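Putative secreted lipase (Streptomyces sp. W007, PDB 5H6B) is a thermostable lipase that hydrolyses triacylglycerol esters, probably with a serine nucleophile on the scaffold of an alpha/beta-hydrolase fold. Local coordinates at residues R56-F61 / N248-A253; L144-L149 / P165-Q170; D228-V233 / T237-A242. All blocks are in the same frame, centred on the assembly; numbering follows the deposited sequence.

In the fold
The three contacts lie around the parallel sheet of an alpha/beta-hydrolase fold. Contact 1 packs the end of helix 240-250 against the residue that leads into strand 59-63, and contact 3 holds the start of that same helix, their centres 19 Å apart. Contact 2 lies on the other side of the chain's centre from contact 1, about 30 Å between centres. Contacts 2 and 3 touch: Leu-149 CD2 packs 3.7 Å from His-232 CD2 and 3.8 Å from Val-233 CG2. His-232 is the probable histidine of a Ser-109, His-232, Asp-200 triad, so both of these contacts border the likely active site.

Contact 1 (R56-F61 / N248-A253); sequences RGYCVF and NALDPA
Tyr-58 reaches across to the end of helix 240-250 and lays its phenol against Leu-250 and Asp-251. CZ comes 3.9 Å from Leu-250 CB at a slant. Beyond it, the hydroxyl sits where the two residues join, with Tyr-58 OH 3.4 Å from Leu-250 CB and equally near Asp-251 CB. The bond from CA to CB of the tyrosine points toward the helix end, and chi1 of -66° sets CG beside the backbone N, anti to the carbonyl carbon. The Asp-251 carboxylate is turned 71° from the ring plane, and its charge is engaged by Arg-254 in a salt bridge. One water donates to Leu-250 O at 2.7 Å and is only weakly linked to Tyr-58 OH; the direct contacts are of ring and hydroxyl with CB atoms. Just before the tyrosine, Gly-57 takes a positive phi and closes helix 49-54 in a Schellman motif that uses Tyr-58 N. Next along, Cys-59 is tied to Cys-22 by a disulfide. Tyr-58 and Leu-250 both pack on Val-32 of strand 32-35, and Leu-250 also meets Leu-53, so the helix end packs on both that strand and helix 49-54.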
loop_
_atom_site.group_PDB
_atom_site.type_symbol
_atom_site.label_atom_id
_atom_site.label_comp_id
_atom_site.label_asym_id
_atom_site.label_seq_id
_atom_site.Cartn_x
_atom_site.Cartn_y
_atom_site.Cartn_z
ATOM N N ARG A 56 8.837 3.619 -16.157
ATOM C CA ARG A 56 8.435 5.018 -16.217
ATOM C C ARG A 56 9.421 5.957 -15.493
ATOM O O ARG A 56 9.122 7.132 -15.288
ATOM C CB ARG A 56 7.010 5.147 -15.677
ATOM C CG ARG A 56 6.003 4.487 -16.609
ATOM C CD ARG A 56 4.692 4.129 -15.939
ATOM N NE ARG A 56 3.714 3.715 -16.947
ATOM C CZ ARG A 56 3.683 2.534 -17.568
ATOM N NH1 ARG A 56 4.568 1.565 -17.290
ATOM N NH2 ARG A 56 2.742 2.314 -18.480
ATOM N N GLY A 57 10.593 5.433 -15.119
ATOM C CA GLY A 57 11.725 6.234 -14.649
ATOM C C GLY A 57 11.822 6.534 -13.166
ATOM O O GLY A 57 12.517 7.462 -12.784
ATOM N N TYR A 58 11.142 5.755 -12.329
ATOM C CA TYR A 58 11.204 5.935 -10.877
ATOM C C TYR A 58 12.300 5.071 -10.265
ATOM O O TYR A 58 12.568 3.958 -10.749
ATOM C CB TYR A 58 9.861 5.560 -10.219
ATOM C CG TYR A 58 8.696 6.472 -10.574
ATOM C CD1 TYR A 58 7.939 6.253 -11.727
ATOM C CD2 TYR A 58 8.344 7.543 -9.751
ATOM C CE1 TYR A 58 6.874 7.074 -12.054
ATOM C CE2 TYR A 58 7.282 8.380 -10.080
ATOM C CZ TYR A 58 6.550 8.133 -11.223
ATOM O OH TYR A 58 5.498 8.938 -11.555
ATOM N N CYS A 59 12.918 5.595 -9.209
ATOM C CA CYS A 59 13.675 4.807 -8.230
ATOM C C CYS A 59 12.671 4.182 -7.256
ATOM O O CYS A 59 12.001 4.912 -6.510
ATOM C CB CYS A 59 14.644 5.706 -7.444
ATOM S SG CYS A 59 15.946 6.467 -8.449
ATOM N N VAL A 60 12.558 2.851 -7.271
ATOM C CA VAL A 60 11.524 2.122 -6.509
ATOM C C VAL A 60 12.198 1.305 -5.396
ATOM O O VAL A 60 13.288 0.774 -5.575
ATOM C CB VAL A 60 10.690 1.211 -7.444
ATOM C CG1 VAL A 60 9.592 0.476 -6.677
ATOM C CG2 VAL A 60 10.099 2.026 -8.584
ATOM N N PHE A 61 11.562 1.253 -4.236
ATOM C CA PHE A 61 12.048 0.488 -3.092
ATOM C C PHE A 61 10.869 -0.238 -2.471
ATOM O O PHE A 61 9.745 0.273 -2.516
ATOM C CB PHE A 61 12.687 1.410 -2.056
ATOM C CG PHE A 61 13.937 2.077 -2.544
ATOM C CD1 PHE A 61 13.868 3.246 -3.300
ATOM C CD2 PHE A 61 15.194 1.519 -2.272
ATOM C CE1 PHE A 61 15.020 3.847 -3.773
ATOM C CE2 PHE A 61 16.345 2.123 -2.744
ATOM C CZ PHE A 61 16.258 3.289 -3.491
ATOM N N ASN A 248 -0.578 7.763 -12.436
ATOM C CA ASN A 248 -1.200 9.101 -12.460
ATOM C C ASN A 248 -1.005 9.838 -11.161
ATOM O O ASN A 248 -0.592 11.007 -11.180
ATOM C CB ASN A 248 -2.698 9.037 -12.756
ATOM C CG ASN A 248 -2.982 8.725 -14.200
ATOM O OD1 ASN A 248 -2.118 8.887 -15.048
ATOM N ND2 ASN A 248 -4.195 8.285 -14.495
ATOM N N ALA A 249 -1.299 9.163 -10.044
ATOM C CA ALA A 249 -1.150 9.767 -8.715
ATOM C C ALA A 249 0.311 10.110 -8.383
ATOM O O ALA A 249 0.577 11.098 -7.700
ATOM C CB ALA A 249 -1.729 8.860 -7.647
ATOM N N LEU A 250 1.259 9.312 -8.860
ATOM C CA LEU A 250 2.678 9.598 -8.589
ATOM C C LEU A 250 3.252 10.771 -9.406
ATOM O O LEU A 250 4.311 11.294 -9.065
ATOM C CB LEU A 250 3.529 8.347 -8.813
ATOM C CG LEU A 250 3.310 7.176 -7.848
ATOM C CD1 LEU A 250 4.103 5.963 -8.316
ATOM C CD2 LEU A 250 3.682 7.536 -6.420
ATOM N N ASP A 251 2.576 11.155 -10.489
ATOM C CA ASP A 251 2.989 12.293 -11.324
ATOM C C ASP A 251 1.742 12.982 -11.937
ATOM O O ASP A 251 1.470 12.848 -13.138
ATOM C CB ASP A 251 3.953 11.789 -12.397
ATOM C CG ASP A 251 4.431 12.882 -13.326
ATOM O OD1 ASP A 251 4.331 14.079 -12.989
ATOM O OD2 ASP A 251 4.913 12.520 -14.409
ATOM N N PRO A 252 0.966 13.699 -11.098
ATOM C CA PRO A 252 -0.309 14.291 -11.548
ATOM C C PRO A 252 -0.191 15.266 -12.738
ATOM O O PRO A 252 -1.145 15.375 -13.526
ATOM C CB PRO A 252 -0.839 15.001 -10.296
ATOM C CG PRO A 252 -0.113 14.378 -9.146
ATOM C CD PRO A 252 1.224 13.971 -9.669
ATOM N N ALA A 253 0.970 15.915 -12.881
ATOM C CA ALA A 253 1.267 16.777 -14.031
ATOM C C ALA A 253 1.145 16.065 -15.389
ATOM O O ALA A 253 0.628 16.648 -16.331
ATOM C CB ALA A 253 2.652 17.399 -13.877
HETATM O O HOH W 1 6.704 11.816 -10.206
#

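Contact 2 (L144-L149 / P165-Q170)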
loop_
_atom_site.group_PDB
_atom_site.type_symbol
_atom_site.label_atom_id
_atom_site.label_comp_id
_atom_site.label_asym_id
_atom_site.label_seq_id
_atom_site.Cartn_x
_atom_site.Cartn_y
_atom_site.Cartn_z
ATOM N N LEU A 144 -13.135 -12.881 9.317
ATOM C CA LEU A 144 -13.793 -13.635 8.233
ATOM C C LEU A 144 -13.338 -13.161 6.850
ATOM O O LEU A 144 -12.987 -13.975 5.987
ATOM C CB LEU A 144 -15.326 -13.499 8.349
ATOM C CG LEU A 144 -16.215 -14.227 7.328
ATOM C CD1 LEU A 144 -16.022 -15.745 7.428
ATOM C CD2 LEU A 144 -17.678 -13.837 7.528
ATOM N N GLY A 145 -13.365 -11.843 6.656
ATOM C CA GLY A 145 -12.798 -11.209 5.471
ATOM C C GLY A 145 -11.336 -11.584 5.232
ATOM O O GLY A 145 -10.958 -11.944 4.117
ATOM N N LEU A 146 -10.527 -11.542 6.283
ATOM C CA LEU A 146 -9.113 -11.921 6.161
ATOM C C LEU A 146 -8.916 -13.388 5.803
ATOM O O LEU A 146 -7.970 -13.719 5.074
ATOM C CB LEU A 146 -8.333 -11.565 7.424
ATOM C CG LEU A 146 -8.232 -10.051 7.691
ATOM C CD1 LEU A 146 -7.784 -9.802 9.128
ATOM C CD2 LEU A 146 -7.289 -9.363 6.706
ATOM N N THR A 147 -9.817 -14.262 6.263
ATOM C CA THR A 147 -9.777 -15.672 5.859
ATOM C C THR A 147 -9.983 -15.853 4.349
ATOM O O THR A 147 -9.564 -16.853 3.789
ATOM C CB THR A 147 -10.808 -16.554 6.617
ATOM O OG1 THR A 147 -12.142 -16.177 6.255
ATOM C CG2 THR A 147 -10.629 -16.458 8.141
ATOM N N LYS A 148 -10.607 -14.888 3.682
ATOM C CA LYS A 148 -10.743 -14.941 2.228
ATOM C C LYS A 148 -9.437 -14.724 1.450
ATOM O O LYS A 148 -9.396 -14.984 0.243
ATOM C CB LYS A 148 -11.857 -14.001 1.755
ATOM C CG LYS A 148 -13.193 -14.333 2.410
ATOM C CD LYS A 148 -14.380 -13.990 1.526
ATOM C CE LYS A 148 -15.685 -14.011 2.317
ATOM N NZ LYS A 148 -15.874 -15.329 2.984
ATOM N N LEU A 149 -8.386 -14.257 2.129
ATOM C CA LEU A 149 -7.021 -14.292 1.569
ATOM C C LEU A 149 -6.392 -15.692 1.489
ATOM O O LEU A 149 -5.550 -15.936 0.629
ATOM C CB LEU A 149 -6.074 -13.412 2.373
ATOM C CG LEU A 149 -6.307 -11.911 2.396
ATOM C CD1 LEU A 149 -5.515 -11.272 3.537
ATOM C CD2 LEU A 149 -5.968 -11.282 1.040
ATOM N N PRO A 165 -1.179 -11.186 15.696
ATOM C CA PRO A 165 -1.423 -9.752 15.956
ATOM C C PRO A 165 -1.683 -8.891 14.713
ATOM O O PRO A 165 -2.547 -8.038 14.756
ATOM C CB PRO A 165 -0.131 -9.285 16.657
ATOM C CG PRO A 165 0.509 -10.521 17.175
ATOM C CD PRO A 165 0.150 -11.601 16.193
ATOM N N GLY A 166 -0.924 -9.119 13.640
ATOM C CA GLY A 166 -1.180 -8.501 12.346
ATOM C C GLY A 166 -2.584 -8.707 11.784
ATOM O O GLY A 166 -3.066 -7.872 11.034
ATOM N N LEU A 167 -3.244 -9.810 12.141
ATOM C CA LEU A 167 -4.638 -10.038 11.768
ATOM C C LEU A 167 -5.623 -9.402 12.745
ATOM O O LEU A 167 -6.606 -8.763 12.309
ATOM C CB LEU A 167 -4.927 -11.527 11.627
ATOM C CG LEU A 167 -3.959 -12.341 10.757
ATOM C CD1 LEU A 167 -4.467 -13.770 10.666
ATOM C CD2 LEU A 167 -3.776 -11.749 9.370
ATOM N N ALA A 168 -5.377 -9.561 14.054
ATOM C CA ALA A 168 -6.304 -9.041 15.069
ATOM C C ALA A 168 -6.342 -7.512 15.076
ATOM O O ALA A 168 -7.394 -6.918 15.296
ATOM C CB ALA A 168 -5.957 -9.583 16.463
ATOM N N ASP A 169 -5.184 -6.896 14.839
ATOM C CA ASP A 169 -5.061 -5.453 14.721
ATOM C C ASP A 169 -5.848 -4.860 13.537
ATOM O O ASP A 169 -6.185 -3.687 13.566
ATOM C CB ASP A 169 -3.574 -5.039 14.586
ATOM C CG ASP A 169 -2.806 -5.070 15.912
ATOM O OD1 ASP A 169 -3.407 -5.303 16.978
ATOM O OD2 ASP A 169 -1.573 -4.849 15.891
ATOM N N GLN A 170 -6.112 -5.646 12.497
ATOM C CA GLN A 170 -6.915 -5.178 11.360
ATOM C C GLN A 170 -8.434 -5.250 11.597
ATOM O O GLN A 170 -9.193 -4.759 10.759
ATOM C CB GLN A 170 -6.554 -5.940 10.075
ATOM C CG GLN A 170 -5.120 -5.716 9.625
ATOM C CD GLN A 170 -4.775 -6.471 8.349
ATOM O OE1 GLN A 170 -4.057 -7.475 8.358
ATOM N NE2 GLN A 170 -5.302 -6.005 7.262
#
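Leu-167 O takes the backbone N-H of Gln-170 at 3.2 Å and is touched from across the contact by Leu-146, whose CD1 methyl lies 3.5 Å from that oxygen. The carbonyl therefore has a polar partner within its own turn and a hydrocarbon covering from the facing helix. Leu-146 is the residue that carries the contact. Its CG stands anti to the carbonyl carbon (chi1 -66°), and the branch then spreads two methyls over different parts of segment 165-170. CD1 also packs on side-chain carbon, 4.2 Å from Leu-167 CB and the same distance from Gln-170 CB. The other methyl, CD2, comes to the amide end of Gln-170, with Leu-146 CD2 4.2 Å from Gln-170 CD. The two side chains pass each other at a slant rather than running alongside.

Beyond CG the glutamine is extended (chi2 -180°), and its side chain also touches Gln-110 and Met-113 of the short helix 110-113, close to the probable nucleophile elbow. Gln-170 is backbone-bonded to Thr-141, and Asp-169 N donates to Pro-165 O at 2.9 Å. On the other segment, Leu-149 N bonds to Leu-146 O at 3.0 Å, and the Leu-149 side chain reaches Thr-38, Phe-39 and His-232. Gly-145 N is bonded to Thr-142 OG1 at the start of helix 143-147.

Across the contact itself the attraction is thus dispersive: the two methyls of Leu-146 lie against a carbonyl, two CB atoms and an amide, and the polar bonds described lie within each segment or run to residues beyond the two. Such a joint is consistent with two short helices framing the surroundings of the active site.

Contact 3 (D228-V233 / T237-A242); sequences DLSEHV and TIDRIA
The segments run nearly antiparallel, 162° apart, and come together from Asp-228 and Ile-241 at one end, with CA atoms 8.2 Å apart, to Val-233 and Thr-237 at the other, where the CA atoms are 6.3 Å apart. At the tighter end Thr-237 OG1 donates to Val-233 O at 2.7 Å. This hydroxyl sits between the backbone N and the carbonyl carbon of its own residue, and it lies above the plane of the accepting carbonyl, 46° out of it.

Midway, two carboxylates meet from opposite directions with their planes 33° apart. Asp-228 OD2 lies 2.6 Å from Asp-239 OD2, so close that one of the acids probably holds a proton and donates it to the other. Asp-239 OD2 is also gripped by Ser-230 OG, which donates at 2.7 Å on the anti side, somewhat out of the carboxylate plane. The other oxygens hold each acid in place along its own chain. Asp-228 OD1 accepts from Ser-230 N at 3.1 Å, an Asx turn that also presents the serine to its partner. Asp-239 is the N-cap of helix 240-250, its OD1 accepting from Ala-242 N at 3.0 Å from above the carboxylate plane. Ile-241 packs against Asp-228, with its CD1 3.6 Å from Asp-228 OD2.

Glu-231 caps the start of helix 232-237 by accepting from Val-233 N, ahead of His-232, which bonds to Ser-109 OG and Asp-200 as expected of a catalytic triad. Leu-221 of helix 221-224 packs against both aspartates, Ser-230 and Ile-241, while Ile-235 of helix 232-237 touches Ser-230 and Ala-242, packing around the joint between these helices.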
loop_
_atom_site.group_PDB
_atom_site.type_symbol
_atom_site.label_atom_id
_atom_site.label_comp_id
_atom_site.label_asym_id
_atom_site.label_seq_id
_atom_site.Cartn_x
_atom_site.Cartn_y
_atom_site.Cartn_z
ATOM N N ASP A 228 -13.474 -4.432 -15.671
ATOM C CA ASP A 228 -12.399 -4.886 -14.777
ATOM C C ASP A 228 -13.045 -5.372 -13.474
ATOM O O ASP A 228 -13.458 -4.570 -12.624
ATOM C CB ASP A 228 -11.381 -3.764 -14.516
ATOM C CG ASP A 228 -10.185 -4.226 -13.690
ATOM O OD1 ASP A 228 -10.209 -5.357 -13.166
ATOM O OD2 ASP A 228 -9.217 -3.447 -13.548
ATOM N N LEU A 229 -13.125 -6.691 -13.329
ATOM C CA LEU A 229 -13.723 -7.303 -12.167
ATOM C C LEU A 229 -12.690 -7.803 -11.134
ATOM O O LEU A 229 -13.011 -8.692 -10.355
ATOM C CB LEU A 229 -14.625 -8.460 -12.615
ATOM C CG LEU A 229 -15.521 -8.223 -13.841
ATOM C CD1 LEU A 229 -16.340 -9.469 -14.134
ATOM C CD2 LEU A 229 -16.435 -7.013 -13.661
ATOM N N SER A 230 -11.475 -7.238 -11.110
ATOM C CA SER A 230 -10.476 -7.597 -10.095
ATOM C C SER A 230 -11.060 -7.597 -8.699
ATOM O O SER A 230 -11.809 -6.705 -8.341
ATOM C CB SER A 230 -9.275 -6.633 -10.094
ATOM O OG SER A 230 -8.421 -6.909 -11.177
ATOM N N GLU A 231 -10.692 -8.603 -7.921
ATOM C CA GLU A 231 -11.011 -8.654 -6.501
ATOM C C GLU A 231 -9.790 -8.158 -5.692
ATOM O O GLU A 231 -8.901 -7.500 -6.241
ATOM C CB GLU A 231 -11.538 -10.049 -6.098
ATOM C CG GLU A 231 -10.691 -11.263 -6.497
ATOM C CD GLU A 231 -9.264 -11.189 -5.993
ATOM O OE1 GLU A 231 -8.350 -10.896 -6.812
ATOM O OE2 GLU A 231 -9.046 -11.393 -4.774
ATOM N N HIS A 232 -9.759 -8.459 -4.402
ATOM C CA HIS A 232 -8.833 -7.833 -3.477
ATOM C C HIS A 232 -7.353 -8.098 -3.809
ATOM O O HIS A 232 -6.523 -7.182 -3.737
ATOM C CB HIS A 232 -9.156 -8.286 -2.058
ATOM C CG HIS A 232 -8.334 -7.621 -1.006
ATOM N ND1 HIS A 232 -8.618 -6.365 -0.513
ATOM C CD2 HIS A 232 -7.237 -8.049 -0.334
ATOM C CE1 HIS A 232 -7.724 -6.038 0.400
ATOM N NE2 HIS A 232 -6.881 -7.048 0.537
ATOM N N VAL A 233 -7.029 -9.332 -4.174
ATOM C CA VAL A 233 -5.640 -9.685 -4.396
ATOM C C VAL A 233 -5.156 -9.184 -5.751
ATOM O O VAL A 233 -4.104 -8.560 -5.832
ATOM C CB VAL A 233 -5.402 -11.210 -4.190
ATOM C CG1 VAL A 233 -3.968 -11.604 -4.550
ATOM C CG2 VAL A 233 -5.686 -11.560 -2.727
ATOM N N THR A 237 -1.774 -6.686 -7.255
ATOM C CA THR A 237 -0.693 -7.565 -7.725
ATOM C C THR A 237 -0.508 -7.514 -9.247
ATOM O O THR A 237 0.598 -7.294 -9.711
ATOM C CB THR A 237 -0.928 -9.033 -7.248
ATOM O OG1 THR A 237 -2.260 -9.443 -7.545
ATOM C CG2 THR A 237 -0.730 -9.151 -5.770
ATOM N N ILE A 238 -1.587 -7.689 -10.011
ATOM C CA ILE A 238 -1.511 -7.868 -11.477
ATOM C C ILE A 238 -2.293 -6.867 -12.342
ATOM O O ILE A 238 -2.187 -6.884 -13.566
ATOM C CB ILE A 238 -2.003 -9.272 -11.862
ATOM C CG1 ILE A 238 -3.458 -9.483 -11.446
ATOM C CG2 ILE A 238 -1.112 -10.337 -11.224
ATOM C CD1 ILE A 238 -4.088 -10.685 -12.110
ATOM N N ASP A 239 -3.086 -6.005 -11.722
ATOM C CA ASP A 239 -4.002 -5.166 -12.461
ATOM C C ASP A 239 -3.294 -3.891 -12.987
ATOM O O ASP A 239 -3.030 -2.974 -12.230
ATOM C CB ASP A 239 -5.191 -4.846 -11.549
ATOM C CG ASP A 239 -6.334 -4.236 -12.294
ATOM O OD1 ASP A 239 -6.045 -3.444 -13.210
ATOM O OD2 ASP A 239 -7.502 -4.551 -11.980
ATOM N N ARG A 240 -2.981 -3.864 -14.283
ATOM C CA ARG A 240 -2.333 -2.706 -14.918
ATOM C C ARG A 240 -3.235 -1.465 -15.008
ATOM O O ARG A 240 -2.728 -0.354 -15.106
ATOM C CB ARG A 240 -1.864 -3.020 -16.338
ATOM C CG ARG A 240 -0.555 -3.759 -16.434
ATOM C CD ARG A 240 -0.759 -5.218 -16.199
ATOM N NE ARG A 240 0.429 -6.013 -16.521
ATOM C CZ ARG A 240 0.639 -7.270 -16.104
ATOM N NH1 ARG A 240 -0.249 -7.920 -15.322
ATOM N NH2 ARG A 240 1.769 -7.872 -16.460
ATOM N N ILE A 241 -4.554 -1.657 -15.029
ATOM C CA ILE A 241 -5.484 -0.535 -14.961
ATOM C C ILE A 241 -5.271 0.184 -13.632
ATOM O O ILE A 241 -5.001 1.392 -13.612
ATOM C CB ILE A 241 -6.946 -0.996 -15.162
ATOM C CG1 ILE A 241 -7.154 -1.422 -16.618
ATOM C CG2 ILE A 241 -7.912 0.122 -14.810
ATOM C CD1 ILE A 241 -8.375 -2.287 -16.857
ATOM N N ALA A 242 -5.334 -0.571 -12.531
ATOM C CA ALA A 242 -5.003 -0.026 -11.221
ATOM C C ALA A 242 -3.614 0.607 -11.210
ATOM O O ALA A 242 -3.451 1.725 -10.721
ATOM C CB ALA A 242 -5.119 -1.074 -10.137
#